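Local coordinates for catechol 2,3-dioxygenase (Rhodococcus sp. dk17, PDB 2WL9) that catalyses the iron-dependent extradiol ring cleavage of catechol with dioxygen, as a type I extradiol dioxygenase of aromatic hydrocarbon catabolism, at the interface of chains A and B and the interface of chains A and C. Sequence-based numbering; all coordinates share one arbitrary frame. Chains: chain A/B/C, Catechol 2,3-dioxygenase.

Contact 1: the interface of chains A and B. Residues chain A 243, 248, 250, 266, 282-283; chain B 137, 220-221.
A:Lys243 and B:Asp221 form the charged centre of this patch, a salt bridge that is also a hydrogen bond: the ammonium NZ of the lysine gives to the carboxylate OD1 at 2.6 Å. The approach is on the syn side of OD1, 25° out of the carboxylate plane, and the two side chains meet at about a right angle. The lysine runs extended beyond CG, which carries NZ across from strand 242-243 to the first turn of helix 220-232 of chain B. A like charge stands close by, A:Glu248 OE1 lying 4.4 Å from B:Asp221 OD2, and the lysine may offset it.

Aromatic and aliphatic groups frame the pair. A:Phe283 presents its ring edge to the aspartate, with CE1 3.4 Å from OD1 in the ring plane; ring and carboxylate are turned 67° apart. Beside the ammonium, B:Leu220 reaches with CD2 toward A:Trp266 CZ3, 4.1 Å away. On the other flank the methyl CG2 of A:Ile282 touches B:Phe137 CZ at 3.8 Å, while the phenyl face of B:Phe137 backs the aspartate CB within chain B. The A–B interface as a whole is two-fold symmetric, so this contact recurs with the chains exchanged; it helps pair two subunits in the deposited assembly of eight copies, which may or may not be the biological one.

Contact 2: the interface of chains A and C. Residues chain A 98, 102-103; chain C 176, 277.
In this dioxygenase of the vicinal oxygen chelate family, the contact sets the end of helix 94-100 and the loop leading into strand 104-109 of chain A, within the N-terminal VOC region, against two loop residues of chain C. Its core is a leucine laid on an imidazole: A:Leu103 places the methyl CD2 over a face of C:His277, 3.8 Å from the ring centroid, in a CH-pi contact. The methyl stands above the plane but is shifted toward the rim, over the side of the ring where CG and ND1 lie. CD2 is 3.6 Å from CG of the histidine, and the branch carbon CG of the leucine comes 3.5 Å from ND1, a van der Waals contact. The two side chains slide past each other in opposite directions, and the second methyl, CD1, lies beside the histidine CB at 4.1 Å.

The histidine CG sits between its backbone N and carbonyl carbon (chi1 83°), and chi2 of -88° turns the ring so that its flat side faces the leucine. Next along the chain, A:Val102 contributes backbone: its CA lies 4.0 Å from CE1 of C:His277, so the far rim of the ring rests near the main chain and the isopropyl group takes little part.

C:Lys176 makes the second touch. Its chain is bent at chi3 (73°), and the ammonium NZ ends 3.6 Å from the methyl CB of A:Ala98 on helix 94-100. The ammonium thus lies against the methyl on the helix surface. This A–C pairing belongs to the deposited assembly of eight copies, and the crystal structure alone does not show whether it persists in solution.

Contact 1: the interface of chains A and B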
# COMPACT_ATOMS: atom_id res chain seq x y z
N LYS A 243 11.25 -16.77 25.44
CA LYS A 243 11.28 -16.94 24.00
C LYS A 243 12.32 -17.96 23.57
O LYS A 243 13.50 -17.83 23.91
CB LYS A 243 11.60 -15.62 23.30
CG LYS A 243 10.44 -14.68 23.15
CD LYS A 243 10.74 -13.70 22.04
CE LYS A 243 9.65 -12.67 21.90
NZ LYS A 243 10.12 -11.56 21.05
N GLU A 248 10.63 -17.79 18.13
CA GLU A 248 10.65 -16.41 18.67
C GLU A 248 9.30 -15.98 19.28
O GLU A 248 8.99 -14.79 19.37
CB GLU A 248 11.18 -15.41 17.62
CG GLU A 248 12.61 -15.74 17.17
CD GLU A 248 13.29 -14.63 16.36
OE1 GLU A 248 12.80 -13.48 16.34
OE2 GLU A 248 14.33 -14.93 15.75
N LEU A 250 6.53 -15.55 22.35
CA LEU A 250 6.49 -15.29 23.79
C LEU A 250 5.54 -16.27 24.47
O LEU A 250 4.33 -16.19 24.28
CB LEU A 250 6.06 -13.85 24.07
CG LEU A 250 6.31 -13.33 25.49
CD1 LEU A 250 7.81 -13.24 25.76
CD2 LEU A 250 5.66 -11.97 25.69
N TRP A 266 2.16 -16.22 22.13
CA TRP A 266 1.83 -15.07 21.31
C TRP A 266 3.03 -14.67 20.45
O TRP A 266 4.18 -14.78 20.89
CB TRP A 266 1.43 -13.87 22.17
CG TRP A 266 1.27 -12.60 21.38
CD1 TRP A 266 0.16 -12.20 20.70
CD2 TRP A 266 2.26 -11.58 21.17
NE1 TRP A 266 0.39 -10.99 20.08
CE2 TRP A 266 1.67 -10.59 20.35
CE3 TRP A 266 3.59 -11.41 21.58
CZ2 TRP A 266 2.36 -9.44 19.94
CZ3 TRP A 266 4.28 -10.27 21.17
CH2 TRP A 266 3.67 -9.30 20.36
N ILE A 282 16.31 -17.26 23.71
CA ILE A 282 16.58 -15.81 23.72
C ILE A 282 16.57 -15.24 25.14
O ILE A 282 17.58 -14.73 25.61
CB ILE A 282 15.62 -15.01 22.78
CG1 ILE A 282 15.56 -15.66 21.39
CG2 ILE A 282 16.09 -13.54 22.65
CD1 ILE A 282 14.52 -15.04 20.43
N PHE A 283 15.42 -15.32 25.81
CA PHE A 283 15.29 -14.87 27.20
C PHE A 283 14.22 -15.66 27.96
O PHE A 283 13.45 -16.42 27.35
CB PHE A 283 15.02 -13.35 27.28
CG PHE A 283 13.71 -12.92 26.67
CD1 PHE A 283 13.67 -12.45 25.36
CD2 PHE A 283 12.53 -12.97 27.40
CE1 PHE A 283 12.46 -12.04 24.78
CE2 PHE A 283 11.32 -12.57 26.82
CZ PHE A 283 11.28 -12.11 25.52
N PHE B 137 19.30 -5.81 20.05
CA PHE B 137 18.51 -6.29 18.91
C PHE B 137 18.00 -5.12 18.07
O PHE B 137 17.92 -5.21 16.83
CB PHE B 137 17.30 -7.08 19.42
CG PHE B 137 17.67 -8.35 20.14
CD1 PHE B 137 17.86 -8.36 21.51
CD2 PHE B 137 17.81 -9.54 19.43
CE1 PHE B 137 18.20 -9.54 22.18
CE2 PHE B 137 18.15 -10.72 20.09
CZ PHE B 137 18.34 -10.72 21.47
N LEU B 220 11.02 -6.06 21.37
CA LEU B 220 10.66 -6.76 22.61
C LEU B 220 11.87 -7.49 23.19
O LEU B 220 12.04 -7.55 24.40
CB LEU B 220 9.49 -7.72 22.38
CG LEU B 220 8.96 -8.55 23.56
CD1 LEU B 220 8.68 -7.70 24.80
CD2 LEU B 220 7.69 -9.27 23.13
N ASP B 221 12.72 -8.03 22.32
CA ASP B 221 13.86 -8.83 22.76
C ASP B 221 14.90 -8.09 23.60
O ASP B 221 15.53 -8.70 24.47
CB ASP B 221 14.49 -9.54 21.56
CG ASP B 221 13.60 -10.63 20.98
OD1 ASP B 221 12.56 -10.94 21.60
OD2 ASP B 221 13.93 -11.17 19.91

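Contact 2: the interface of chains A and C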
# COMPACT_ATOMS: atom_id res chain seq x y z
N ALA A 98 -17.69 -39.33 9.96
CA ALA A 98 -18.70 -38.59 10.72
C ALA A 98 -18.36 -38.45 12.20
O ALA A 98 -18.61 -37.41 12.81
CB ALA A 98 -20.07 -39.24 10.55
N VAL A 102 -15.47 -35.11 10.00
CA VAL A 102 -14.72 -34.85 8.76
C VAL A 102 -15.41 -35.55 7.60
O VAL A 102 -16.34 -36.34 7.80
CB VAL A 102 -13.23 -35.30 8.85
CG1 VAL A 102 -12.50 -34.54 9.95
CG2 VAL A 102 -13.12 -36.83 9.05
N LEU A 103 -14.96 -35.26 6.38
CA LEU A 103 -15.54 -35.89 5.20
C LEU A 103 -14.88 -37.21 4.81
O LEU A 103 -15.56 -38.13 4.33
CB LEU A 103 -15.50 -34.94 4.01
CG LEU A 103 -16.40 -33.71 4.04
CD1 LEU A 103 -16.15 -32.93 2.76
CD2 LEU A 103 -17.88 -34.07 4.19
N LYS C 176 -23.92 -31.63 4.80
CA LYS C 176 -24.59 -32.87 5.17
C LYS C 176 -25.96 -32.54 5.76
O LYS C 176 -26.06 -31.84 6.77
CB LYS C 176 -23.75 -33.67 6.17
CG LYS C 176 -22.46 -34.26 5.59
CD LYS C 176 -21.51 -34.75 6.67
CE LYS C 176 -21.98 -36.03 7.32
NZ LYS C 176 -21.07 -36.45 8.42
N HIS C 277 -16.79 -28.53 5.26
CA HIS C 277 -18.22 -28.85 5.15
C HIS C 277 -19.05 -28.25 6.29
O HIS C 277 -18.50 -27.84 7.32
CB HIS C 277 -18.48 -30.36 4.96
CG HIS C 277 -18.50 -31.15 6.23
ND1 HIS C 277 -17.35 -31.69 6.79
CD2 HIS C 277 -19.52 -31.52 7.04
CE1 HIS C 277 -17.67 -32.35 7.89
NE2 HIS C 277 -18.98 -32.25 8.07

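Contact 1 and contact 2 lie about 40 Å apart, measured between the centres of their C-alpha atoms, and share no residue of chain A. In contact 1, strands 242-243, 250-255 and 261-266 and residues 282-283 of chain A meet residue 137 and the start of helix 220-232 of chain B. Contact 2 sets helix 94-100 and the segment after it against residues 176 and 277 of chain C, the latter close in sequence to 282-283. One subunit can thus hold two neighbours at once, by a two-fold pairing and by one that is not exactly two-fold, which would suit the eight-copy deposited assembly.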